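Local coordinates for mitotic checkpoint control protein kinase BUB1 (Drosophila melanogaster, PDB 6JKM) that probably acts as an ATP-binding serine/threonine kinase of the mitotic checkpoint at kinetochores, represented here by its C-terminal part with the kinase domain, at residues Y67-V72 and L84-P89; A181-D186 and Q246-G251. All coordinates share one frame; numbering follows the deposited sequence.

Contact 1: Y67-V72 and L84-P89; sequences YGSVYV and LKQERP. With ADP (adenosine-5'-diphosphate), chain B.
The antiparallel hairpin that carries the end of the glycine-rich loop joins Ser69 to Gln86 and Tyr71 to Leu84 as hydrogen-bonded pairs. The short strand axes run at 174°, 4.6 Å apart at closest. Gln86 N meets Ser69 O at 2.9 Å with a nearly straight N-H (171°). Past the strand end, Arg88 N extends the ladder with a 2.7 Å bond to Tyr67 O. At Gly68, the last glycine of the GxGxxG sequence, CA lies 3.0 Å from Gln86 O, and a CB would collide with that oxygen. This is the N-lobe sheet of the protein kinase fold, and the face carrying Val70 and Lys85 is turned to ADP. Val70 CG2 comes within 3.8 Å of ADP O5', while CG1 lies near the adenine C8. Lys85, of the VALK sequence, runs extended past Val70 CG2, CG anti to the backbone N (chi1 -178°). Its NZ reaches ADP O1A at 2.7 Å and O2B at 2.9 Å, and also bonds O3A. Glu94 of helix 92-104 forms a salt bridge with NZ, the lysine-glutamate pair of kinases with this helix turned in. Arg88 brings one guanidinium face over Tyr67 C while NH1 bonds Ala66 O.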
ATOM      1  N   TYR A  67     -19.656   1.058  -5.915  1.00 37.07           N
ATOM      2  CA  TYR A  67     -18.985   0.583  -7.129  1.00 37.24           C
ATOM      3  C   TYR A  67     -18.188  -0.705  -6.920  1.00 33.50           C
ATOM      4  O   TYR A  67     -17.505  -1.179  -7.830  1.00 32.71           O
ATOM      5  CB  TYR A  67     -18.076   1.687  -7.679  1.00 40.86           C
ATOM      6  CG  TYR A  67     -18.859   2.937  -8.043  1.00 45.16           C
ATOM      7  CD1 TYR A  67     -20.138   2.839  -8.587  1.00 47.03           C
ATOM      8  CD2 TYR A  67     -18.346   4.211  -7.797  1.00 46.46           C
ATOM      9  CE1 TYR A  67     -20.874   3.971  -8.910  1.00 47.72           C
ATOM     10  CE2 TYR A  67     -19.078   5.351  -8.120  1.00 47.19           C
ATOM     11  CZ  TYR A  67     -20.342   5.220  -8.674  1.00 48.05           C
ATOM     12  OH  TYR A  67     -21.082   6.335  -8.997  1.00 51.73           O
ATOM     13  N   GLY A  68     -18.300  -1.289  -5.735  1.00 30.47           N
ATOM     14  CA  GLY A  68     -17.642  -2.552  -5.472  1.00 27.60           C
ATOM     15  C   GLY A  68     -17.736  -3.034  -4.040  1.00 25.14           C
ATOM     16  O   GLY A  68     -18.469  -2.466  -3.228  1.00 24.74           O
ATOM     17  N   SER A  69     -17.002  -4.097  -3.731  1.00 22.98           N
ATOM     18  CA  SER A  69     -16.970  -4.619  -2.371  1.00 21.51           C
ATOM     19  C   SER A  69     -15.795  -5.544  -2.171  1.00 19.35           C
ATOM     20  O   SER A  69     -15.186  -6.007  -3.138  1.00 18.67           O
ATOM     21  CB  SER A  69     -18.267  -5.363  -2.039  1.00 22.32           C
ATOM     22  OG  SER A  69     -18.376  -6.527  -2.834  1.00 22.74           O
ATOM     23  N   VAL A  70     -15.457  -5.787  -0.908  1.00 18.14           N
ATOM     24  CA  VAL A  70     -14.509  -6.840  -0.562  1.00 17.28           C
ATOM     25  C   VAL A  70     -15.199  -7.838   0.361  1.00 17.19           C
ATOM     26  O   VAL A  70     -15.845  -7.444   1.349  1.00 17.51           O
ATOM     27  CB  VAL A  70     -13.232  -6.289   0.132  1.00 15.30           C
ATOM     28  CG1 VAL A  70     -12.339  -7.429   0.575  1.00 14.94           C
ATOM     29  CG2 VAL A  70     -12.470  -5.324  -0.790  1.00 15.06           C
ATOM     30  N   TYR A  71     -15.052  -9.118   0.039  1.00 16.97           N
ATOM     31  CA  TYR A  71     -15.593 -10.222   0.827  1.00 17.64           C
ATOM     32  C   TYR A  71     -14.481 -11.153   1.294  1.00 17.50           C
ATOM     33  O   TYR A  71     -13.492 -11.318   0.598  1.00 17.31           O
ATOM     34  CB  TYR A  71     -16.619 -11.019  -0.002  1.00 18.25           C
ATOM     35  CG  TYR A  71     -17.998 -10.394   0.021  1.00 19.12           C
ATOM     36  CD1 TYR A  71     -18.289  -9.263  -0.734  1.00 19.41           C
ATOM     37  CD2 TYR A  71     -18.991 -10.897   0.862  1.00 19.52           C
ATOM     38  CE1 TYR A  71     -19.551  -8.661  -0.664  1.00 20.02           C
ATOM     39  CE2 TYR A  71     -20.246 -10.320   0.920  1.00 20.27           C
ATOM     40  CZ  TYR A  71     -20.523  -9.204   0.153  1.00 20.64           C
ATOM     41  OH  TYR A  71     -21.784  -8.627   0.227  1.00 21.38           O
ATOM     42  N   VAL A  72     -14.637 -11.758   2.469  1.00 17.87           N
ATOM     43  CA  VAL A  72     -13.764 -12.875   2.840  1.00 17.94           C
ATOM     44  C   VAL A  72     -14.457 -14.179   2.457  1.00 19.61           C
ATOM     45  O   VAL A  72     -15.688 -14.288   2.532  1.00 19.83           O
ATOM     46  CB  VAL A  72     -13.400 -12.872   4.345  1.00 17.88           C
ATOM     47  CG1 VAL A  72     -14.654 -12.803   5.223  1.00 17.74           C
ATOM     48  CG2 VAL A  72     -12.523 -14.079   4.704  1.00 17.54           C
ATOM     49  N   LEU A  84     -12.031 -11.539  -1.771  1.00 16.60           N
ATOM     50  CA  LEU A  84     -12.632 -11.433  -3.090  1.00 16.61           C
ATOM     51  C   LEU A  84     -12.959  -9.972  -3.321  1.00 16.76           C
ATOM     52  O   LEU A  84     -13.728  -9.388  -2.568  1.00 17.36           O
ATOM     53  CB  LEU A  84     -13.883 -12.318  -3.207  1.00 16.46           C
ATOM     54  CG  LEU A  84     -13.603 -13.804  -2.933  1.00 16.24           C
ATOM     55  CD1 LEU A  84     -14.118 -14.216  -1.574  1.00 15.92           C
ATOM     56  CD2 LEU A  84     -14.205 -14.693  -4.029  1.00 16.06           C
ATOM     57  N   LYS A  85     -12.344  -9.363  -4.323  1.00 16.42           N
ATOM     58  CA  LYS A  85     -12.546  -7.938  -4.540  1.00 16.45           C
ATOM     59  C   LYS A  85     -13.307  -7.724  -5.828  1.00 16.47           C
ATOM     60  O   LYS A  85     -12.842  -8.100  -6.909  1.00 15.89           O
ATOM     61  CB  LYS A  85     -11.201  -7.192  -4.577  1.00 16.30           C
ATOM     62  CG  LYS A  85     -11.339  -5.677  -4.750  1.00 16.23           C
ATOM     63  CD  LYS A  85      -9.950  -4.996  -4.711  1.00 16.26           C
ATOM     64  CE  LYS A  85     -10.096  -3.482  -4.826  1.00 16.09           C
ATOM     65  NZ  LYS A  85      -8.817  -2.779  -4.470  1.00 15.81           N
ATOM     66  N   GLN A  86     -14.482  -7.121  -5.702  1.00 17.13           N
ATOM     67  CA  GLN A  86     -15.350  -6.884  -6.843  1.00 17.94           C
ATOM     68  C   GLN A  86     -15.436  -5.410  -7.147  1.00 19.16           C
ATOM     69  O   GLN A  86     -15.559  -4.600  -6.231  1.00 18.66           O
ATOM     70  CB  GLN A  86     -16.737  -7.430  -6.573  1.00 17.88           C
ATOM     71  CG  GLN A  86     -17.717  -7.141  -7.698  1.00 17.87           C
ATOM     72  CD  GLN A  86     -18.913  -8.040  -7.620  1.00 17.52           C
ATOM     73  OE1 GLN A  86     -19.699  -7.951  -6.686  1.00 17.51           O
ATOM     74  NE2 GLN A  86     -19.059  -8.919  -8.596  1.00 17.28           N
ATOM     75  N   GLU A  87     -15.377  -5.062  -8.428  1.00 20.47           N
ATOM     76  CA  GLU A  87     -15.469  -3.670  -8.843  1.00 22.53           C
ATOM     77  C   GLU A  87     -16.261  -3.529 -10.140  1.00 24.64           C
ATOM     78  O   GLU A  87     -16.114  -4.343 -11.040  1.00 24.10           O
ATOM     79  CB  GLU A  87     -14.069  -3.059  -9.024  1.00 22.95           C
ATOM     80  CG  GLU A  87     -14.111  -1.585  -9.461  1.00 24.59           C
ATOM     81  CD  GLU A  87     -12.827  -0.820  -9.178  1.00 26.81           C
ATOM     82  OE1 GLU A  87     -11.918  -1.365  -8.505  1.00 27.43           O
ATOM     83  OE2 GLU A  87     -12.732   0.350  -9.621  1.00 28.01           O
ATOM     84  N   ARG A  88     -17.097  -2.491 -10.197  1.00 27.17           N
ATOM     85  CA  ARG A  88     -17.806  -2.039 -11.398  1.00 29.51           C
ATOM     86  C   ARG A  88     -17.386  -0.603 -11.713  1.00 28.14           C
ATOM     87  O   ARG A  88     -17.408   0.250 -10.820  1.00 27.95           O
ATOM     88  CB  ARG A  88     -19.324  -2.058 -11.195  1.00 32.62           C
ATOM     89  CG  ARG A  88     -19.949  -3.402 -10.911  1.00 35.35           C
ATOM     90  CD  ARG A  88     -21.319  -3.218 -10.223  1.00 37.95           C
ATOM     91  NE  ARG A  88     -21.253  -3.629  -8.818  1.00 40.00           N
ATOM     92  CZ  ARG A  88     -21.245  -2.798  -7.778  1.00 42.06           C
ATOM     93  NH1 ARG A  88     -21.339  -1.484  -7.956  1.00 43.61           N
ATOM     94  NH2 ARG A  88     -21.166  -3.287  -6.547  1.00 42.97           N
ATOM     95  N   PRO A  89     -17.001  -0.321 -12.965  1.00 26.69           N
ATOM     96  CA  PRO A  89     -16.793  -1.285 -14.047  1.00 25.86           C
ATOM     97  C   PRO A  89     -15.552  -2.125 -13.819  1.00 25.06           C
ATOM     98  O   PRO A  89     -14.854  -1.937 -12.817  1.00 24.46           O
ATOM     99  CB  PRO A  89     -16.631  -0.395 -15.280  1.00 25.94           C
ATOM    100  CG  PRO A  89     -16.126   0.882 -14.755  1.00 26.16           C
ATOM    101  CD  PRO A  89     -16.829   1.062 -13.439  1.00 26.44           C
TER
HETATM  102  PB  ADP B1501     -10.330  -0.296  -2.239  1.00 22.11           P
HETATM  103  O1B ADP B1501     -11.818  -0.209  -2.216  1.00 21.86           O
HETATM  104  O2B ADP B1501      -9.758  -0.150  -3.637  1.00 21.84           O
HETATM  105  O3B ADP B1501      -9.672   0.606  -1.206  1.00 22.01           O
HETATM  106  PA  ADP B1501      -8.775  -2.488  -1.080  1.00 20.36           P
HETATM  107  O1A ADP B1501      -8.190  -3.558  -1.989  1.00 20.42           O
HETATM  108  O2A ADP B1501      -7.895  -1.433  -0.460  1.00 20.39           O
HETATM  109  O3A ADP B1501     -10.078  -1.844  -1.795  1.00 21.02           O
HETATM  110  O5' ADP B1501      -9.499  -3.219   0.173  1.00 16.15           O
HETATM  111  C5' ADP B1501     -10.304  -2.462   1.082  1.00 16.03           C
HETATM  112  C4' ADP B1501     -10.111  -2.976   2.513  1.00 15.68           C
HETATM  113  O4' ADP B1501     -10.515  -4.351   2.611  1.00 15.41           O
HETATM  114  C3' ADP B1501      -8.655  -3.000   2.926  1.00 15.96           C
HETATM  115  O3' ADP B1501      -8.212  -1.746   3.456  1.00 16.00           O
HETATM  116  C2' ADP B1501      -8.666  -4.077   3.991  1.00 15.45           C
HETATM  117  O2' ADP B1501      -9.138  -3.465   5.207  1.00 15.12           O
HETATM  118  C1' ADP B1501      -9.671  -5.098   3.478  1.00 15.15           C
HETATM  119  N9  ADP B1501      -8.898  -6.068   2.662  1.00 15.26           N
HETATM  120  C8  ADP B1501      -8.628  -5.967   1.336  1.00 15.29           C
HETATM  121  N7  ADP B1501      -7.880  -7.012   0.905  1.00 15.15           N
HETATM  122  C5  ADP B1501      -7.640  -7.805   1.969  1.00 14.64           C
HETATM  123  C6  ADP B1501      -6.924  -9.069   2.211  1.00 14.06           C
HETATM  124  N6  ADP B1501      -6.271  -9.727   1.206  1.00 13.78           N
HETATM  125  N1  ADP B1501      -6.927  -9.549   3.477  1.00 13.87           N
HETATM  126  C2  ADP B1501      -7.565  -8.930   4.484  1.00 14.19           C
HETATM  127  N3  ADP B1501      -8.248  -7.783   4.327  1.00 14.54           N
HETATM  128  C4  ADP B1501      -8.313  -7.182   3.116  1.00 14.83           C

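Contact 2: A181-D186 and Q246-G251; sequences ADIKPD and QLDLYG. With ADP (adenosine-5'-diphosphate), chain B.
Asp248 points its carboxylate at the backbone of Ala181, next to Asp182 in the HAD sequence that stands for the kinase HRD motif; the contact thus ties the loop corresponding to the catalytic loop of kinases to helix 246-261, their αF helix. Through its syn lone pair, OD1 accepts Ala181 N at 2.7 Å, with 159° at the hydrogen. The same oxygen takes a 2.8 Å bond from a water, whose own oxygen accepts Ile183 N at 2.9 Å. OD2 is bonded by His180 N and His174 NE2, so both oxygens are gripped and the carboxylate's rotation is fixed. Replacing Asp248 by an alanine removes the carboxylate and is likely to leave the N-H groups of Ala181 and His180, and the bridging water, without their acceptor. Ile183 crosses Asp248 at about a right angle, CG1 lying 3.5 Å from OD1. With CG1 beside the backbone N (chi1 -58°), its other branch, CG2, is directed at Gly251 C, 3.6 Å away. A CB on Gly251 would clash with Ile183 CB. Ala181 CB rests on Leu247 CD2 at 4.0 Å. At the far end of the loop, ADP O3' donates to Asp186 O at 2.8 Å.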
ATOM      1  N   ALA A 181       0.764   5.360  -5.518  1.00 16.14           N
ATOM      2  CA  ALA A 181      -0.095   6.552  -5.647  1.00 16.65           C
ATOM      3  C   ALA A 181      -1.292   6.573  -4.706  1.00 17.67           C
ATOM      4  O   ALA A 181      -2.102   7.499  -4.767  1.00 17.64           O
ATOM      5  CB  ALA A 181      -0.577   6.714  -7.105  1.00 16.79           C
ATOM      6  N   ASP A 182      -1.414   5.571  -3.840  1.00 18.20           N
ATOM      7  CA  ASP A 182      -2.475   5.574  -2.837  1.00 18.80           C
ATOM      8  C   ASP A 182      -1.933   4.976  -1.534  1.00 18.20           C
ATOM      9  O   ASP A 182      -2.590   4.170  -0.887  1.00 17.96           O
ATOM     10  CB  ASP A 182      -3.695   4.795  -3.352  1.00 20.32           C
ATOM     11  CG  ASP A 182      -4.997   5.167  -2.631  1.00 21.65           C
ATOM     12  OD1 ASP A 182      -5.050   6.223  -1.973  1.00 21.58           O
ATOM     13  OD2 ASP A 182      -5.986   4.404  -2.747  1.00 22.75           O
ATOM     14  N   ILE A 183      -0.719   5.384  -1.163  1.00 17.57           N
ATOM     15  CA  ILE A 183      -0.105   4.936   0.083  1.00 17.62           C
ATOM     16  C   ILE A 183      -0.854   5.482   1.300  1.00 17.96           C
ATOM     17  O   ILE A 183      -0.805   6.673   1.568  1.00 17.66           O
ATOM     18  CB  ILE A 183       1.368   5.376   0.176  1.00 17.24           C
ATOM     19  CG1 ILE A 183       2.169   4.819  -1.018  1.00 17.57           C
ATOM     20  CG2 ILE A 183       1.988   4.916   1.506  1.00 16.88           C
ATOM     21  CD1 ILE A 183       2.495   3.360  -0.903  1.00 17.54           C
ATOM     22  N   LYS A 184      -1.560   4.613   2.017  1.00 18.58           N
ATOM     23  CA  LYS A 184      -2.210   5.002   3.255  1.00 19.05           C
ATOM     24  C   LYS A 184      -2.314   3.761   4.134  1.00 18.57           C
ATOM     25  O   LYS A 184      -2.068   2.656   3.644  1.00 18.15           O
ATOM     26  CB  LYS A 184      -3.574   5.645   2.978  1.00 20.49           C
ATOM     27  CG  LYS A 184      -4.521   4.877   2.111  1.00 21.67           C
ATOM     28  CD  LYS A 184      -5.825   5.691   2.016  1.00 23.43           C
ATOM     29  CE  LYS A 184      -6.534   5.530   0.698  1.00 24.78           C
ATOM     30  NZ  LYS A 184      -7.674   6.519   0.554  1.00 25.98           N
ATOM     31  N   PRO A 185      -2.640   3.923   5.434  1.00 17.41           N
ATOM     32  CA  PRO A 185      -2.567   2.744   6.307  1.00 16.94           C
ATOM     33  C   PRO A 185      -3.532   1.647   5.882  1.00 16.56           C
ATOM     34  O   PRO A 185      -3.248   0.469   6.143  1.00 16.60           O
ATOM     35  CB  PRO A 185      -2.958   3.300   7.690  1.00 17.04           C
ATOM     36  CG  PRO A 185      -2.665   4.787   7.597  1.00 17.12           C
ATOM     37  CD  PRO A 185      -3.058   5.122   6.183  1.00 17.36           C
ATOM     38  N   ASP A 186      -4.634   2.046   5.239  1.00 15.83           N
ATOM     39  CA  ASP A 186      -5.653   1.153   4.677  1.00 15.96           C
ATOM     40  C   ASP A 186      -5.049   0.160   3.687  1.00 15.01           C
ATOM     41  O   ASP A 186      -5.555  -0.954   3.520  1.00 15.24           O
ATOM     42  CB  ASP A 186      -6.744   1.968   3.933  1.00 22.26           C
ATOM     43  CG  ASP A 186      -7.239   3.173   4.726  1.00 22.21           C
ATOM     44  OD1 ASP A 186      -8.434   3.164   5.120  1.00 21.87           O
ATOM     45  OD2 ASP A 186      -6.408   4.078   5.032  1.00 21.86           O
ATOM     46  N   GLN A 246       7.592  11.317  -5.566  1.00 19.62           N
ATOM     47  CA  GLN A 246       7.320  12.108  -4.354  1.00 20.14           C
ATOM     48  C   GLN A 246       5.944  11.842  -3.748  1.00 19.87           C
ATOM     49  O   GLN A 246       5.769  11.948  -2.533  1.00 20.02           O
ATOM     50  CB  GLN A 246       7.445  13.615  -4.629  1.00 20.95           C
ATOM     51  CG  GLN A 246       8.825  14.085  -5.120  1.00 21.64           C
ATOM     52  CD  GLN A 246       8.891  14.184  -6.642  1.00 22.45           C
ATOM     53  OE1 GLN A 246       8.251  13.400  -7.355  1.00 22.70           O
ATOM     54  NE2 GLN A 246       9.662  15.156  -7.145  1.00 22.49           N
ATOM     55  N   LEU A 247       4.965  11.520  -4.590  1.00 19.40           N
ATOM     56  CA  LEU A 247       3.613  11.285  -4.101  1.00 19.05           C
ATOM     57  C   LEU A 247       3.564  10.117  -3.105  1.00 18.44           C
ATOM     58  O   LEU A 247       2.863  10.188  -2.086  1.00 18.31           O
ATOM     59  CB  LEU A 247       2.655  11.030  -5.273  1.00 19.15           C
ATOM     60  CG  LEU A 247       1.176  10.816  -4.934  1.00 19.23           C
ATOM     61  CD1 LEU A 247       0.586  12.057  -4.234  1.00 19.72           C
ATOM     62  CD2 LEU A 247       0.365  10.453  -6.185  1.00 19.10           C
ATOM     63  N   ASP A 248       4.304   9.048  -3.397  1.00 17.61           N
ATOM     64  CA  ASP A 248       4.371   7.892  -2.503  1.00 17.22           C
ATOM     65  C   ASP A 248       5.133   8.209  -1.220  1.00 17.22           C
ATOM     66  O   ASP A 248       4.838   7.661  -0.151  1.00 17.11           O
ATOM     67  CB  ASP A 248       5.057   6.711  -3.187  1.00 16.99           C
ATOM     68  CG  ASP A 248       4.134   5.925  -4.090  1.00 16.99           C
ATOM     69  OD1 ASP A 248       2.914   6.211  -4.156  1.00 16.85           O
ATOM     70  OD2 ASP A 248       4.649   4.982  -4.723  1.00 16.97           O
ATOM     71  N   LEU A 249       6.150   9.057  -1.338  1.00 16.99           N
ATOM     72  CA  LEU A 249       6.994   9.374  -0.195  1.00 17.00           C
ATOM     73  C   LEU A 249       6.219  10.260   0.780  1.00 17.38           C
ATOM     74  O   LEU A 249       6.337  10.114   1.990  1.00 17.03           O
ATOM     75  CB  LEU A 249       8.301  10.028  -0.658  1.00 17.03           C
ATOM     76  CG  LEU A 249       9.110   9.173  -1.646  1.00 16.72           C
ATOM     77  CD1 LEU A 249      10.449   9.825  -1.985  1.00 16.81           C
ATOM     78  CD2 LEU A 249       9.317   7.753  -1.103  1.00 16.37           C
ATOM     79  N   TYR A 250       5.397  11.152   0.237  1.00 18.34           N
ATOM     80  CA  TYR A 250       4.431  11.903   1.030  1.00 18.65           C
ATOM     81  C   TYR A 250       3.484  10.948   1.770  1.00 17.79           C
ATOM     82  O   TYR A 250       3.287  11.085   2.972  1.00 17.29           O
ATOM     83  CB  TYR A 250       3.652  12.880   0.132  1.00 19.60           C
ATOM     84  CG  TYR A 250       2.558  13.653   0.851  1.00 20.69           C
ATOM     85  CD1 TYR A 250       1.253  13.171   0.883  1.00 20.65           C
ATOM     86  CD2 TYR A 250       2.829  14.863   1.499  1.00 21.93           C
ATOM     87  CE1 TYR A 250       0.250  13.861   1.535  1.00 21.42           C
ATOM     88  CE2 TYR A 250       1.823  15.566   2.162  1.00 22.59           C
ATOM     89  CZ  TYR A 250       0.538  15.051   2.177  1.00 22.89           C
ATOM     90  OH  TYR A 250      -0.484  15.721   2.822  1.00 24.38           O
ATOM     91  N   GLY A 251       2.913   9.974   1.059  1.00 17.86           N
ATOM     92  CA  GLY A 251       2.031   8.982   1.665  1.00 17.48           C
ATOM     93  C   GLY A 251       2.680   8.168   2.788  1.00 17.33           C
ATOM     94  O   GLY A 251       2.021   7.846   3.784  1.00 16.77           O
TER
HETATM   95  PB  ADP B1501     -10.330  -0.296  -2.239  1.00 22.11           P
HETATM   96  O1B ADP B1501     -11.818  -0.209  -2.216  1.00 21.86           O
HETATM   97  O2B ADP B1501      -9.758  -0.150  -3.637  1.00 21.84           O
HETATM   98  O3B ADP B1501      -9.672   0.606  -1.206  1.00 22.01           O
HETATM   99  PA  ADP B1501      -8.775  -2.488  -1.080  1.00 20.36           P
HETATM  100  O1A ADP B1501      -8.190  -3.558  -1.989  1.00 20.42           O
HETATM  101  O2A ADP B1501      -7.895  -1.433  -0.460  1.00 20.39           O
HETATM  102  O3A ADP B1501     -10.078  -1.844  -1.795  1.00 21.02           O
HETATM  103  O5' ADP B1501      -9.499  -3.219   0.173  1.00 16.15           O
HETATM  104  C5' ADP B1501     -10.304  -2.462   1.082  1.00 16.03           C
HETATM  105  C4' ADP B1501     -10.111  -2.976   2.513  1.00 15.68           C
HETATM  106  O4' ADP B1501     -10.515  -4.351   2.611  1.00 15.41           O
HETATM  107  C3' ADP B1501      -8.655  -3.000   2.926  1.00 15.96           C
HETATM  108  O3' ADP B1501      -8.212  -1.746   3.456  1.00 16.00           O
HETATM  109  C2' ADP B1501      -8.666  -4.077   3.991  1.00 15.45           C
HETATM  110  O2' ADP B1501      -9.138  -3.465   5.207  1.00 15.12           O
HETATM  111  C1' ADP B1501      -9.671  -5.098   3.478  1.00 15.15           C
HETATM  112  N9  ADP B1501      -8.898  -6.068   2.662  1.00 15.26           N
HETATM  113  C8  ADP B1501      -8.628  -5.967   1.336  1.00 15.29           C
HETATM  114  N7  ADP B1501      -7.880  -7.012   0.905  1.00 15.15           N
HETATM  115  C5  ADP B1501      -7.640  -7.805   1.969  1.00 14.64           C
HETATM  116  C6  ADP B1501      -6.924  -9.069   2.211  1.00 14.06           C
HETATM  117  N6  ADP B1501      -6.271  -9.727   1.206  1.00 13.78           N
HETATM  118  N1  ADP B1501      -6.927  -9.549   3.477  1.00 13.87           N
HETATM  119  C2  ADP B1501      -7.565  -8.930   4.484  1.00 14.19           C
HETATM  120  N3  ADP B1501      -8.248  -7.783   4.327  1.00 14.54           N
HETATM  121  C4  ADP B1501      -8.313  -7.182   3.116  1.00 14.83           C
HETATM  122  O   HOH W   1       0.784   7.372  -2.674  1.00 22.68           O

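In the fold
Contact 1 is partly buried, its centre about 17 Å from that of the chain, whereas contact 2 is buried, about 7 Å from it. No secondary-structure element is shared: 67-72 and 84-89 lie mostly on neighbouring strands of the N-lobe sheet, while 181-186 and 246-251 pair a loop with a helix. The chemistry follows: a ladder of backbone bonds in contact 1, one multiply bonded carboxylate with apolar packing in contact 2. Their centres are about 22 Å apart and their nearest atoms about 8 Å, so they do not touch. Both meet ADP, contact 1 mainly at the phosphates and contact 2 at the ribose, consistent with a nucleotide site between the kinase lobes.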